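Local atomic coordinates of D-alanine--D-alanine ligase (Coxiella burnetii, PDB entry 3TQT), a protein that joins two D-alanine molecules into D-alanyl-D-alanine at the expense of ATP, supplying a building block for bacterial cell-wall peptidoglycan. Residues 225-237 with 296-308. Sequence-based numbering, arbitrary orientation.
Sequences IRGREIECAVLGN and CSGMARVDFFVTP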
# COMPACT_ATOMS: atom_id res chain seq x y z
N ILE A 225 -26.39 -10.86 -5.56
CA ILE A 225 -27.21 -10.63 -4.38
C ILE A 225 -28.42 -9.78 -4.75
O ILE A 225 -28.27 -8.75 -5.41
CB ILE A 225 -26.37 -9.84 -3.32
CG1 ILE A 225 -25.34 -10.76 -2.65
CG2 ILE A 225 -27.26 -9.18 -2.29
CD1 ILE A 225 -25.94 -12.04 -2.09
N ARG A 226 -29.61 -10.20 -4.34
CA ARG A 226 -30.77 -9.35 -4.54
C ARG A 226 -30.75 -8.26 -3.47
O ARG A 226 -30.49 -8.52 -2.30
CB ARG A 226 -32.08 -10.15 -4.47
CG ARG A 226 -33.31 -9.33 -4.88
CD ARG A 226 -34.62 -10.10 -4.70
NE ARG A 226 -34.53 -11.44 -5.29
CZ ARG A 226 -35.20 -12.49 -4.83
NH1 ARG A 226 -35.99 -12.36 -3.77
NH2 ARG A 226 -35.05 -13.68 -5.41
N GLY A 227 -31.00 -7.02 -3.89
CA GLY A 227 -31.03 -5.95 -2.92
C GLY A 227 -30.65 -4.63 -3.53
O GLY A 227 -30.30 -4.54 -4.70
N ARG A 228 -30.72 -3.59 -2.71
CA ARG A 228 -30.42 -2.25 -3.19
C ARG A 228 -28.95 -1.93 -2.97
O ARG A 228 -28.34 -2.38 -1.99
CB ARG A 228 -31.31 -1.24 -2.47
CG ARG A 228 -32.79 -1.49 -2.68
CD ARG A 228 -33.56 -0.20 -2.56
NE ARG A 228 -33.96 0.09 -1.20
CZ ARG A 228 -34.42 1.27 -0.80
NH1 ARG A 228 -34.49 2.28 -1.65
NH2 ARG A 228 -34.77 1.45 0.47
N GLU A 229 -28.38 -1.17 -3.89
CA GLU A 229 -27.00 -0.71 -3.76
C GLU A 229 -27.01 0.64 -3.08
O GLU A 229 -27.38 1.65 -3.68
CB GLU A 229 -26.33 -0.63 -5.12
CG GLU A 229 -26.40 -1.94 -5.89
CD GLU A 229 -25.21 -2.12 -6.80
OE1 GLU A 229 -24.10 -1.69 -6.42
OE2 GLU A 229 -25.39 -2.69 -7.89
N ILE A 230 -26.63 0.63 -1.80
CA ILE A 230 -26.69 1.81 -0.95
C ILE A 230 -25.26 2.28 -0.72
O ILE A 230 -24.34 1.46 -0.59
CB ILE A 230 -27.36 1.47 0.38
CG1 ILE A 230 -28.77 0.91 0.14
CG2 ILE A 230 -27.38 2.70 1.30
CD1 ILE A 230 -29.68 1.84 -0.64
N GLU A 231 -25.06 3.59 -0.71
CA GLU A 231 -23.73 4.12 -0.51
C GLU A 231 -23.74 5.09 0.66
O GLU A 231 -24.78 5.64 1.01
CB GLU A 231 -23.24 4.83 -1.77
CG GLU A 231 -23.30 3.95 -3.00
CD GLU A 231 -22.73 4.65 -4.21
OE1 GLU A 231 -22.62 5.89 -4.17
OE2 GLU A 231 -22.39 3.96 -5.19
N CYS A 232 -22.57 5.27 1.27
CA CYS A 232 -22.45 6.16 2.40
C CYS A 232 -21.08 6.81 2.35
O CYS A 232 -20.06 6.14 2.20
CB CYS A 232 -22.64 5.39 3.70
SG CYS A 232 -22.60 6.41 5.19
N ALA A 233 -21.07 8.14 2.45
CA ALA A 233 -19.83 8.89 2.39
C ALA A 233 -19.31 9.05 3.81
O ALA A 233 -20.03 9.48 4.69
CB ALA A 233 -20.06 10.24 1.76
N VAL A 234 -18.05 8.68 4.01
CA VAL A 234 -17.40 8.82 5.31
C VAL A 234 -16.32 9.89 5.22
O VAL A 234 -15.59 10.01 4.22
CB VAL A 234 -16.79 7.49 5.77
CG1 VAL A 234 -16.08 7.65 7.12
CG2 VAL A 234 -17.87 6.42 5.87
N LEU A 235 -16.23 10.70 6.27
CA LEU A 235 -15.25 11.78 6.32
C LEU A 235 -14.60 11.83 7.69
O LEU A 235 -15.28 11.83 8.71
CB LEU A 235 -15.95 13.10 6.06
CG LEU A 235 -15.13 14.37 6.23
CD1 LEU A 235 -14.09 14.48 5.14
CD2 LEU A 235 -16.09 15.56 6.18
N GLY A 236 -13.28 11.88 7.70
CA GLY A 236 -12.56 12.06 8.95
C GLY A 236 -11.27 11.28 8.97
O GLY A 236 -10.94 10.58 8.01
N ASN A 237 -10.54 11.41 10.07
CA ASN A 237 -9.35 10.63 10.31
C ASN A 237 -9.70 9.65 11.42
O ASN A 237 -10.25 8.60 11.16
CB ASN A 237 -8.18 11.53 10.73
CG ASN A 237 -7.53 12.21 9.54
OD1 ASN A 237 -7.71 11.78 8.40
ND2 ASN A 237 -6.77 13.28 9.80
N CYS A 296 -8.47 3.76 7.15
CA CYS A 296 -8.61 4.81 6.16
C CYS A 296 -8.39 6.18 6.80
O CYS A 296 -8.42 6.34 8.03
CB CYS A 296 -9.99 4.74 5.52
SG CYS A 296 -10.02 5.50 3.92
N SER A 297 -8.15 7.16 5.95
CA SER A 297 -7.96 8.53 6.38
C SER A 297 -8.67 9.42 5.40
O SER A 297 -8.76 9.09 4.21
CB SER A 297 -6.47 8.90 6.37
OG SER A 297 -5.82 8.30 7.46
N GLY A 298 -9.16 10.54 5.90
CA GLY A 298 -9.75 11.58 5.07
C GLY A 298 -11.15 11.24 4.61
O GLY A 298 -12.14 11.75 5.13
N MET A 299 -11.24 10.35 3.63
CA MET A 299 -12.54 10.04 3.02
C MET A 299 -12.62 8.63 2.45
O MET A 299 -11.62 8.05 2.03
CB MET A 299 -12.82 11.02 1.90
CG MET A 299 -11.69 11.09 0.87
SD MET A 299 -12.15 11.97 -0.63
CE MET A 299 -13.75 11.28 -0.91
N ALA A 300 -13.84 8.10 2.43
CA ALA A 300 -14.12 6.88 1.70
C ALA A 300 -15.59 6.88 1.35
O ALA A 300 -16.42 7.36 2.12
CB ALA A 300 -13.80 5.66 2.54
N ARG A 301 -15.93 6.33 0.19
CA ARG A 301 -17.30 5.97 -0.04
C ARG A 301 -17.44 4.47 0.18
O ARG A 301 -16.78 3.68 -0.49
CB ARG A 301 -17.74 6.32 -1.45
CG ARG A 301 -19.24 6.38 -1.59
CD ARG A 301 -19.64 6.55 -3.04
NE ARG A 301 -19.35 5.34 -3.78
CZ ARG A 301 -18.74 5.31 -4.96
NH1 ARG A 301 -18.34 6.44 -5.52
NH2 ARG A 301 -18.53 4.15 -5.57
N VAL A 302 -18.27 4.09 1.14
CA VAL A 302 -18.53 2.68 1.41
C VAL A 302 -19.79 2.26 0.69
O VAL A 302 -20.85 2.88 0.87
CB VAL A 302 -18.74 2.41 2.91
CG1 VAL A 302 -18.83 0.91 3.16
CG2 VAL A 302 -17.60 3.03 3.72
N ASP A 303 -19.66 1.23 -0.15
CA ASP A 303 -20.76 0.75 -0.97
C ASP A 303 -21.27 -0.54 -0.38
O ASP A 303 -20.50 -1.45 -0.07
CB ASP A 303 -20.30 0.51 -2.41
CG ASP A 303 -19.83 1.80 -3.09
OD1 ASP A 303 -20.03 2.90 -2.53
OD2 ASP A 303 -19.25 1.69 -4.19
N PHE A 304 -22.59 -0.59 -0.20
CA PHE A 304 -23.25 -1.71 0.44
C PHE A 304 -24.26 -2.35 -0.49
O PHE A 304 -24.72 -1.73 -1.46
CB PHE A 304 -24.08 -1.22 1.62
CG PHE A 304 -23.30 -0.56 2.72
CD1 PHE A 304 -23.01 -1.26 3.87
CD2 PHE A 304 -22.95 0.77 2.63
CE1 PHE A 304 -22.32 -0.64 4.90
CE2 PHE A 304 -22.27 1.39 3.66
CZ PHE A 304 -21.96 0.69 4.79
N PHE A 305 -24.64 -3.57 -0.15
CA PHE A 305 -25.93 -4.12 -0.58
C PHE A 305 -26.82 -4.15 0.65
O PHE A 305 -26.37 -4.48 1.75
CB PHE A 305 -25.77 -5.53 -1.16
CG PHE A 305 -25.39 -5.53 -2.61
CD1 PHE A 305 -26.36 -5.49 -3.59
CD2 PHE A 305 -24.06 -5.55 -2.98
CE1 PHE A 305 -26.01 -5.49 -4.93
CE2 PHE A 305 -23.70 -5.55 -4.32
CZ PHE A 305 -24.68 -5.51 -5.29
N VAL A 306 -28.08 -3.77 0.48
CA VAL A 306 -29.08 -4.00 1.51
C VAL A 306 -30.09 -4.98 0.95
O VAL A 306 -30.76 -4.69 -0.04
CB VAL A 306 -29.79 -2.71 1.93
CG1 VAL A 306 -30.90 -3.02 2.92
CG2 VAL A 306 -28.80 -1.74 2.52
N THR A 307 -30.16 -6.16 1.56
CA THR A 307 -31.00 -7.23 1.05
C THR A 307 -32.47 -6.94 1.32
O THR A 307 -32.82 -6.06 2.13
CB THR A 307 -30.64 -8.59 1.68
OG1 THR A 307 -31.02 -8.59 3.06
CG2 THR A 307 -29.14 -8.86 1.58
N PRO A 308 -33.35 -7.67 0.64
CA PRO A 308 -34.78 -7.48 0.90
C PRO A 308 -35.12 -7.73 2.36
O PRO A 308 -36.00 -7.05 2.90
CB PRO A 308 -35.42 -8.54 0.00
CG PRO A 308 -34.46 -8.67 -1.14
CD PRO A 308 -33.10 -8.55 -0.51
O HOH W 1 -23.02 -1.32 -3.67
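I230 and F304 sit opposite each other as one rung of a long antiparallel ladder, in which strands 228-236 and 298-306 exchange paired backbone hydrogen bonds from R228–V306 down to V234–A300. On the face carrying I230, C232, V234, A300, V302, F304 and V306, packing is tight and the side chains are buried. I230 CG1 lies 3.6 Å from V306 CG2, V234 CG2 meets V302 CG2 at 4.0 Å, and the F304 ring turns an edge to I230 O while its CE2 reaches C232 CB. Helix 277-293 closes over this face through I283, A287 and F291.

The other face is polar along E229, E231, R301 and D303. The R301 chain bends at chi3 (69°), bringing its guanidinium side-on to D303, NE to OD1 (2.8 Å) and NH2 to OD2 (2.9 Å), both bonds nearly straight and in the guanidinium plane; this probably fixes the carboxylate's rotation. The E231 carboxylate lies over a guanidinium face, the two planes only 5° apart. E231 OE1 is 3.3 Å from R301 NE, an attraction of charges without an N-H aimed at it. The positive charge probably eases the closeness of E231 and D303.

Toward residues 225-229 the contact opens partly to solvent: E229 CG runs alongside F305, 3.7 Å from F305 CE1. A water bridges E229 OE1 and F304 O. Beyond, R226 is exposed, its aliphatic part crossing the P308 ring. With D303 a predicted magnesium ligand beside E316 and N318, and 225-231 within the predicted nucleotide site, these adjacent inner strands belong to the antiparallel sheet that probably lines the ATP-grasp active site.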